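Local coordinates for CT009 (Chlamydia trachomatis, PDB 4GQM), which is of unknown function but carries a helix-turn-helix domain, which suggests DNA binding, and forms a sub-domain-swapped dimer in this crystal, at the interface of chains A and B. Coordinates in Å, arbitrary orientation; residue numbers count along the deposited sequence, not the author numbering. Chains: chain A/B, CT009.

Contacts 1 and 2 lie side by side, the centres of their C-alpha atoms about 9 Å apart, and meet at A:Leu78, which serves both. Chain B presents its first helix, residues 2-24, to each: B:Phe18 in contact 1, B:His13, B:Leu14 and B:Val17 in contact 2; helix 40-48 and B:Ile38 join in at contact 1. Chain A answers with helices 59-70 and 75-80, the start of helix 83-104, and the loop residues A:Met73 and A:His82. The pair illustrates sub-domain swapping: later helices of one copy pack on early helices of the other, probably completing its hydrophobic core. The two-fold repeats both contacts.

Contact 1: the interface of chains A and B. Residues chain A 64, 67-68, 73, 78; chain B 18, 38, 43, 46.
A:Tyr67 and B:Phe18 meet from regular helical backbone, in helices 59-70 and 2-24, with B:Leu43 and B:Ile46 on helix 40-48 and B:Ile38 and A:Met73 in loops. The phenol is flanked on its two faces by groups of chain B. On one face lies the ring of B:Phe18, whose CD1 comes within 3.4 Å of A:Tyr67 CD2. The two rings are turned only about 15° from parallel, but they are displaced, so that CD1 sits towards the rim of the phenol and the two side chains run antiparallel alongside each other. Against the other face comes a methyl group: B:Leu43 CD2 stands 3.9 Å from the centroid of the A:Tyr67 ring, a CH-pi contact also shifted off centre. Squeezed in this way, the phenol should have little freedom to flip. Its first torsion directs the ring away from the backbone nitrogen (chi1 -171°), across to the first helix and helix 40-48 of chain B.

B:Phe18 is itself enclosed by chain A. Its far edge points at the backbone of helix 59-70, with B:Phe18 CZ 3.5 Å from the carbonyl oxygen A:Met64 O and the A:Ala68 amide nitrogen lying in the ring plane beside CE1. Two further groups close on the ring obliquely: A:Leu78 brings its methyl CD2 to 3.9 Å from B:Phe18 CZ, and A:Met73, bent at its last torsion (chi3 -75°), delivers its methyl CE to CD1. The phenyl group thus works as a plug from the first helix of chain B, held among the later helices of chain A and the loop that joins them, and probably helps to lock the swapped halves together.

Farther along, A:Met64 runs extended past B:Ile46 in the opposite sense, and the touching is done by its CG methylene, 3.9 Å from B:Ile46 CD1. The methyl B:Ile38 CD1 reaches the A:Tyr67 backbone, 3.8 Å from A:Tyr67 N.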
# COMPACT_ATOMS: atom_id res chain seq x y z
N MET A 64 -9.76 -0.95 -2.96
CA MET A 64 -11.21 -0.97 -3.00
C MET A 64 -11.76 -0.49 -4.35
O MET A 64 -12.70 -1.08 -4.89
CB MET A 64 -11.80 -0.16 -1.86
CG MET A 64 -11.63 -0.84 -0.52
SD MET A 64 -12.35 0.20 0.76
CE MET A 64 -12.15 -0.85 2.20
N TYR A 67 -11.06 -3.16 -7.03
CA TYR A 67 -11.91 -4.33 -6.85
C TYR A 67 -13.34 -3.98 -7.31
O TYR A 67 -13.99 -4.74 -8.02
CB TYR A 67 -11.85 -4.74 -5.38
CG TYR A 67 -12.50 -6.06 -5.00
CD1 TYR A 67 -12.97 -6.94 -5.94
CD2 TYR A 67 -12.61 -6.42 -3.68
CE1 TYR A 67 -13.53 -8.15 -5.57
CE2 TYR A 67 -13.17 -7.63 -3.30
CZ TYR A 67 -13.64 -8.49 -4.25
OH TYR A 67 -14.20 -9.71 -3.94
N ALA A 68 -13.81 -2.80 -6.92
CA ALA A 68 -15.16 -2.39 -7.32
C ALA A 68 -15.26 -2.35 -8.83
O ALA A 68 -16.27 -2.81 -9.40
CB ALA A 68 -15.48 -1.06 -6.73
N MET A 73 -18.93 -2.24 -10.31
CA MET A 73 -19.52 -1.27 -9.39
C MET A 73 -18.82 0.06 -9.53
O MET A 73 -17.62 0.12 -9.85
CB MET A 73 -19.41 -1.75 -7.95
CG MET A 73 -20.25 -2.99 -7.66
SD MET A 73 -20.35 -3.39 -5.91
CE MET A 73 -18.71 -4.04 -5.71
N LEU A 78 -19.76 3.95 -4.23
CA LEU A 78 -19.78 2.99 -3.13
C LEU A 78 -19.10 3.60 -1.89
O LEU A 78 -19.62 3.50 -0.76
CB LEU A 78 -19.14 1.68 -3.59
CG LEU A 78 -19.03 0.57 -2.56
CD1 LEU A 78 -20.40 0.18 -2.06
CD2 LEU A 78 -18.31 -0.63 -3.15
N PHE B 18 -18.84 -6.21 -1.34
CA PHE B 18 -17.85 -6.84 -2.21
C PHE B 18 -18.06 -8.35 -2.27
O PHE B 18 -18.13 -8.93 -3.36
CB PHE B 18 -16.42 -6.52 -1.75
CG PHE B 18 -15.97 -5.14 -2.10
CD1 PHE B 18 -15.56 -4.85 -3.38
CD2 PHE B 18 -15.81 -4.17 -1.14
CE1 PHE B 18 -15.09 -3.60 -3.69
CE2 PHE B 18 -15.33 -2.89 -1.48
CZ PHE B 18 -14.99 -2.62 -2.74
N ILE B 38 -4.56 -7.55 -7.42
CA ILE B 38 -4.63 -7.10 -6.05
C ILE B 38 -4.29 -8.31 -5.18
O ILE B 38 -4.86 -9.40 -5.33
CB ILE B 38 -6.04 -6.62 -5.67
CG1 ILE B 38 -6.47 -5.47 -6.58
CG2 ILE B 38 -6.08 -6.20 -4.23
CD1 ILE B 38 -7.96 -5.21 -6.47
N LEU B 43 -7.51 -8.34 -0.52
CA LEU B 43 -8.89 -8.69 -0.82
C LEU B 43 -9.57 -9.27 0.41
O LEU B 43 -10.74 -8.95 0.67
CB LEU B 43 -8.94 -9.68 -2.00
CG LEU B 43 -8.43 -9.14 -3.33
CD1 LEU B 43 -8.27 -10.25 -4.32
CD2 LEU B 43 -9.33 -8.02 -3.88
N ILE B 46 -10.36 -6.46 2.85
CA ILE B 46 -11.51 -5.70 2.38
C ILE B 46 -12.80 -6.45 2.73
O ILE B 46 -13.73 -5.88 3.31
CB ILE B 46 -11.43 -5.44 0.87
CG1 ILE B 46 -10.31 -4.45 0.57
CG2 ILE B 46 -12.79 -4.93 0.33
CD1 ILE B 46 -9.98 -4.36 -0.89

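Contact 2: the interface of chains A and B. Residues chain A 78-79, 82, 85; chain B 13-14, 17.
B:Leu14 packs against A:Leu78, A:Leu79 and A:His82 in a part of the swapped interface where the first helix of chain B lies on the later helices of chain A, and tracing it outward from helix 2-24 shows how one leucine can serve several neighbours. B:Leu14 CB lies over one face of the A:His82 imidazole, nearer the rim than the middle, with A:His82 NE2 3.9 Å away. From CB the chain continues with CG trans to the backbone nitrogen (chi1 180°), carrying the fork towards helix 75-80 of chain A. There the branches part. B:Leu14 CD1 nestles against A:Leu78, 3.6 Å from A:Leu78 CG and close to both of that residue's methyls, and also approaches A:His82 CE1. B:Leu14 CD2 takes the other direction and meets the methyl A:Leu79 CD2 at 3.7 Å, with A:Val85, at the start of helix 83-104, standing a little farther off.

A polar link borders this seam. A:His82 NE2 and B:His13 ND1 are joined by a hydrogen bond of 2.9 Å, fairly straight at 164°; either nitrogen could carry the hydrogen. The side chains approach nearly at right angles, yet the two imidazoles are only moderately inclined and meet edge to edge. B:His13 reaches across with ND1, the ring nitrogen next to CG. The second-shell partner is within chain A: A:His82 ND1 donates to the carbonyl oxygen A:Leu78 O over 2.8 Å. That oxygen lies practically in the imidazole plane, although the N-H comes in from 26° off the plane of the carbonyl. Both ring nitrogens are therefore engaged, which should fix the rotation of the imidazole and keep its face turned to B:Leu14. One turn along the first helix from B:Leu14, B:Val17 extends the apolar seam by setting B:Val17 CG1 4.0 Å from A:Leu78 CD1.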
# COMPACT_ATOMS: atom_id res chain seq x y z
N LEU A 78 -19.76 3.95 -4.23
CA LEU A 78 -19.78 2.99 -3.13
C LEU A 78 -19.10 3.60 -1.89
O LEU A 78 -19.62 3.50 -0.76
CB LEU A 78 -19.14 1.68 -3.59
CG LEU A 78 -19.03 0.57 -2.56
CD1 LEU A 78 -20.40 0.18 -2.06
CD2 LEU A 78 -18.31 -0.63 -3.15
N LEU A 79 -17.94 4.22 -2.08
CA LEU A 79 -17.25 4.77 -0.93
C LEU A 79 -17.99 5.99 -0.40
O LEU A 79 -18.04 6.19 0.81
CB LEU A 79 -15.76 5.05 -1.26
CG LEU A 79 -14.92 3.77 -1.50
CD1 LEU A 79 -13.46 4.08 -1.70
CD2 LEU A 79 -15.14 2.69 -0.41
N HIS A 82 -20.33 5.26 2.24
CA HIS A 82 -19.68 4.89 3.48
C HIS A 82 -18.88 6.11 3.93
O HIS A 82 -17.65 6.11 3.85
CB HIS A 82 -18.82 3.63 3.29
CG HIS A 82 -19.65 2.43 2.94
ND1 HIS A 82 -20.11 2.19 1.66
CD2 HIS A 82 -20.18 1.47 3.72
CE1 HIS A 82 -20.86 1.11 1.67
NE2 HIS A 82 -20.93 0.66 2.90
N VAL A 85 -15.83 5.74 6.37
CA VAL A 85 -14.65 5.14 5.74
C VAL A 85 -14.00 6.21 4.89
O VAL A 85 -12.75 6.32 4.93
CB VAL A 85 -15.05 3.94 4.89
CG1 VAL A 85 -13.86 3.41 4.05
CG2 VAL A 85 -15.57 2.81 5.76
N HIS B 13 -20.01 -3.70 6.46
CA HIS B 13 -21.03 -3.62 5.45
C HIS B 13 -20.42 -3.56 4.05
O HIS B 13 -20.83 -4.26 3.13
CB HIS B 13 -21.91 -2.40 5.72
CG HIS B 13 -22.98 -2.21 4.70
ND1 HIS B 13 -22.84 -1.37 3.63
CD2 HIS B 13 -24.21 -2.76 4.58
CE1 HIS B 13 -23.94 -1.39 2.89
NE2 HIS B 13 -24.77 -2.25 3.44
N LEU B 14 -19.40 -2.72 3.90
CA LEU B 14 -18.72 -2.57 2.65
C LEU B 14 -18.12 -3.91 2.21
O LEU B 14 -18.20 -4.31 1.04
CB LEU B 14 -17.65 -1.49 2.82
CG LEU B 14 -16.80 -1.16 1.63
CD1 LEU B 14 -17.68 -0.78 0.44
CD2 LEU B 14 -15.89 -0.05 2.02
N VAL B 17 -20.70 -6.05 0.79
CA VAL B 17 -21.10 -5.64 -0.57
C VAL B 17 -20.15 -6.32 -1.59
O VAL B 17 -20.56 -6.91 -2.58
CB VAL B 17 -21.08 -4.12 -0.76
CG1 VAL B 17 -21.27 -3.76 -2.23
CG2 VAL B 17 -22.17 -3.46 0.07